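Local coordinates for protein bacterioferritin (Mycobacterium tuberculosis, PDB 3UOI) that stores iron, oxidising Fe(2+) with dioxygen at a ferroxidase centre and laying it down as a ferric mineral inside a hollow shell of 24 subunits that carries haem b, at the interface of chains A and B and the interface of chains A and C. Numbering follows the deposited sequence. Chains: chain A/B/C, Bacterioferritin.

Contact 1: the interface of chains A and B. Residues chain A 156, 160-161; chain B 135, 138-139, 142, 151, 155.
A:Pro160 lies against B:Tyr151, B:Leu142 and B:Gln139, so that the last residues of one subunit settle on the helix 116-146 and the short helix 148-153 of another. Apolar packing carries much of this patch. The CG of A:Pro160 touches the ring of B:Tyr151 at CE1, 3.5 Å away, while its CB meets the methyl CD1 of B:Leu142 at 3.8 Å. A proline suits the place: its compact ring offers hydrocarbon to several neighbours and restrains the backbone of a chain end that lies in no helix. B:Tyr151 reaches it because its CG stands anti to the backbone N (chi1 167°). Next to the proline, A:Thr161 CB, at the C-terminus, sits in the plane of the tyrosine ring of chain B at its edge, 3.9 Å from B:Tyr135 CD1. The carbonyl O of A:Pro160 lies at the same rim, 3.8 Å from B:Tyr135 CE1, an aromatic edge being a tolerable neighbour for an oxygen.

The polar part centres on B:Gln139, whose side chain bends at chi2 (10°) and turns the nitrogen end of its amide towards the proline ring. Within chain B, B:Gln139 NE2 donates to the hydroxyl OH of B:Tyr151, 3.0 Å away and close to the amide plane; this bond helps fix the rotation of the amide and ties the two helices together. Glutamine fits here because its amide can bond to the tyrosine while its NE2 end lies next to the proline. The contact docks a C-terminal tail onto a neighbouring subunit, and so is likely to contribute to the assembly of the iron-storage shell.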
# COMPACT_ATOMS: atom_id res chain seq x y z
N VAL A 156 -4.47 17.10 -39.58
CA VAL A 156 -3.54 16.00 -39.61
C VAL A 156 -2.81 15.91 -38.27
O VAL A 156 -2.89 16.77 -37.47
CB VAL A 156 -2.52 16.11 -40.74
CG1 VAL A 156 -3.18 16.43 -42.00
CG2 VAL A 156 -1.54 17.09 -40.43
N PRO A 160 1.76 13.16 -40.12
CA PRO A 160 0.51 12.68 -40.70
C PRO A 160 0.46 11.18 -40.75
O PRO A 160 1.42 10.58 -41.09
CB PRO A 160 0.52 13.25 -42.12
CG PRO A 160 1.58 14.19 -42.19
CD PRO A 160 2.35 14.23 -40.93
N THR A 161 -0.68 10.65 -40.40
CA THR A 161 -1.00 9.24 -40.34
C THR A 161 -0.11 8.38 -39.45
O THR A 161 -0.29 8.36 -38.26
CB THR A 161 -1.20 8.63 -41.69
OG1 THR A 161 -1.64 9.64 -42.58
CG2 THR A 161 -2.27 7.62 -41.59
N TYR B 135 -0.30 4.31 -47.05
CA TYR B 135 0.24 5.35 -46.24
C TYR B 135 1.14 6.28 -47.10
O TYR B 135 0.98 7.46 -47.08
CB TYR B 135 1.01 4.77 -45.05
CG TYR B 135 1.99 5.75 -44.49
CD1 TYR B 135 1.60 6.68 -43.59
CD2 TYR B 135 3.28 5.80 -44.94
CE1 TYR B 135 2.46 7.59 -43.11
CE2 TYR B 135 4.15 6.73 -44.47
CZ TYR B 135 3.73 7.64 -43.55
OH TYR B 135 4.56 8.59 -43.03
N THR B 138 -1.03 8.26 -49.65
CA THR B 138 -1.67 9.30 -48.87
C THR B 138 -0.70 10.45 -48.54
O THR B 138 -1.04 11.55 -48.66
CB THR B 138 -2.34 8.72 -47.59
OG1 THR B 138 -3.45 7.92 -47.95
CG2 THR B 138 -2.84 9.76 -46.69
N GLN B 139 0.54 10.20 -48.18
CA GLN B 139 1.50 11.28 -47.90
C GLN B 139 1.76 12.25 -49.10
O GLN B 139 1.78 13.45 -48.97
CB GLN B 139 2.82 10.66 -47.41
CG GLN B 139 2.99 10.41 -45.93
CD GLN B 139 1.77 10.59 -45.10
OE1 GLN B 139 0.81 9.86 -45.22
NE2 GLN B 139 1.80 11.54 -44.26
N LEU B 142 -1.26 14.51 -49.68
CA LEU B 142 -1.24 15.57 -48.71
C LEU B 142 -0.27 16.69 -49.06
O LEU B 142 -0.55 17.81 -48.80
CB LEU B 142 -0.97 15.05 -47.30
CG LEU B 142 -2.09 14.45 -46.46
CD1 LEU B 142 -1.55 13.98 -45.18
CD2 LEU B 142 -3.18 15.43 -46.24
N TYR B 151 2.96 20.63 -45.63
CA TYR B 151 3.01 19.25 -45.28
C TYR B 151 4.31 18.95 -44.51
O TYR B 151 4.29 18.40 -43.47
CB TYR B 151 2.90 18.38 -46.50
CG TYR B 151 3.25 16.99 -46.15
CD1 TYR B 151 2.29 16.10 -45.79
CD2 TYR B 151 4.55 16.59 -46.10
CE1 TYR B 151 2.59 14.86 -45.43
CE2 TYR B 151 4.85 15.33 -45.75
CZ TYR B 151 3.86 14.48 -45.40
OH TYR B 151 4.14 13.23 -45.03
N CYS B 155 5.96 17.43 -40.23
CA CYS B 155 6.94 16.42 -39.93
C CYS B 155 8.04 16.79 -38.92
O CYS B 155 8.90 16.01 -38.61
CB CYS B 155 7.49 15.84 -41.19
SG CYS B 155 6.36 15.36 -42.32

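Contact 2: the interface of chains A and C. Residues chain A 58, 61, 73; chain C 28-29, 32.
C:Lys32 reaches from helix 7-36 to A:Glu58 on helix 40-66 of the other subunit, passing A:Thr61 on the way. From CB, chi1 (-65°) sets C:Lys32 CG anti to the carbonyl carbon and 4.1 Å from the methyl CG2 of A:Thr61, an apolar touch that a threonine can give while keeping its hydroxyl for other work. The turn at chi2 (-52°) places C:Lys32 CD 4.1 Å from A:Glu58 OE2. A bend at chi3 then carries C:Lys32 CE to 3.9 Å from A:Glu58 OE2, and an extended last torsion points the ammonium at the carboxylate. At the tip, C:Lys32 NZ donates to A:Glu58 OE2 in a 3.0 Å salt bridge, using the anti lone pair, the one directed away from OE1. Lysine suits this path because its long chain packs as hydrocarbon yet ends in a charge that would balance the glutamate.

Beside the bridge, A:Glu58 comes to the C:Phe28 ring at its edge, CG in plane and CD 3.7 Å from C:Phe28 CZ, with ring and carboxylate planes 86° apart. Further along the same side, C:Phe28 CD2 lies 3.4 Å from the hydroxyl OH of A:Tyr73. A 2.8 Å hydrogen bond between A:Tyr73 OH and A:Thr61 OG1 steadies the tyrosine, while C:Leu29 lays its methyl CD1 over one face, towards the rim. With its symmetry-related twin, this patch joins the two subunits of a haem-binding dimer, and A:Glu58 and C:Phe28 also line the haem pocket.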
# COMPACT_ATOMS: atom_id res chain seq x y z
N GLU A 58 -31.22 5.03 -31.77
CA GLU A 58 -31.68 4.10 -30.75
C GLU A 58 -32.71 4.73 -29.83
O GLU A 58 -33.67 4.13 -29.50
CB GLU A 58 -30.52 3.60 -29.91
CG GLU A 58 -30.91 2.81 -28.67
CD GLU A 58 -29.80 1.97 -28.09
OE1 GLU A 58 -28.65 2.29 -28.29
OE2 GLU A 58 -30.08 1.00 -27.43
N THR A 61 -36.01 4.92 -31.48
CA THR A 61 -36.49 3.58 -31.64
C THR A 61 -37.24 3.09 -30.42
O THR A 61 -38.26 2.53 -30.57
CB THR A 61 -35.35 2.64 -31.94
OG1 THR A 61 -34.66 3.13 -33.07
CG2 THR A 61 -35.87 1.27 -32.23
N TYR A 73 -36.69 0.87 -40.17
CA TYR A 73 -35.28 0.61 -40.37
C TYR A 73 -34.92 0.42 -41.88
O TYR A 73 -33.79 0.37 -42.23
CB TYR A 73 -34.81 -0.55 -39.45
CG TYR A 73 -34.37 -0.08 -38.06
CD1 TYR A 73 -33.11 -0.34 -37.59
CD2 TYR A 73 -35.19 0.66 -37.23
CE1 TYR A 73 -32.72 0.11 -36.36
CE2 TYR A 73 -34.77 1.10 -36.00
CZ TYR A 73 -33.53 0.82 -35.58
OH TYR A 73 -33.10 1.23 -34.39
N PHE C 28 -30.15 -5.17 -35.12
CA PHE C 28 -30.42 -4.17 -34.10
C PHE C 28 -31.91 -4.05 -33.80
O PHE C 28 -32.27 -4.00 -32.69
CB PHE C 28 -29.85 -2.79 -34.44
CG PHE C 28 -29.87 -1.82 -33.27
CD1 PHE C 28 -28.85 -1.80 -32.37
CD2 PHE C 28 -30.92 -0.99 -33.04
CE1 PHE C 28 -28.87 -0.95 -31.34
CE2 PHE C 28 -30.94 -0.14 -32.00
CZ PHE C 28 -29.93 -0.12 -31.15
N LEU C 29 -32.76 -4.02 -34.82
CA LEU C 29 -34.20 -3.85 -34.60
C LEU C 29 -34.73 -5.02 -33.81
O LEU C 29 -35.37 -4.84 -32.85
CB LEU C 29 -34.94 -3.70 -35.91
CG LEU C 29 -36.41 -3.30 -35.83
CD1 LEU C 29 -36.67 -2.22 -34.86
CD2 LEU C 29 -36.92 -2.91 -37.14
N LYS C 32 -33.76 -4.72 -30.26
CA LYS C 32 -34.64 -3.74 -29.65
C LYS C 32 -36.03 -4.35 -29.41
O LYS C 32 -36.55 -4.19 -28.37
CB LYS C 32 -34.75 -2.50 -30.51
CG LYS C 32 -33.50 -1.69 -30.69
CD LYS C 32 -32.81 -1.29 -29.44
CE LYS C 32 -33.57 -0.41 -28.53
NZ LYS C 32 -32.90 -0.03 -27.33

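Contact 1 and contact 2 lie about 38 Å apart, measured between the centres of their C-alpha atoms, and have no residue in common. On chain A, contact 1 employs the end of the chain, whereas contact 2 employs helix 40-66 and the loop holding A:Tyr73. The symmetries also differ: contact 2 belongs to a two-fold interface that pairs subunits around haem, whereas the interface of contact 1 is not an exact two-fold. Because the two surfaces of chain A are separate, one subunit can bind both partners at once, and repetition of the two modes would help join 12 dimers into the 24-subunit cage.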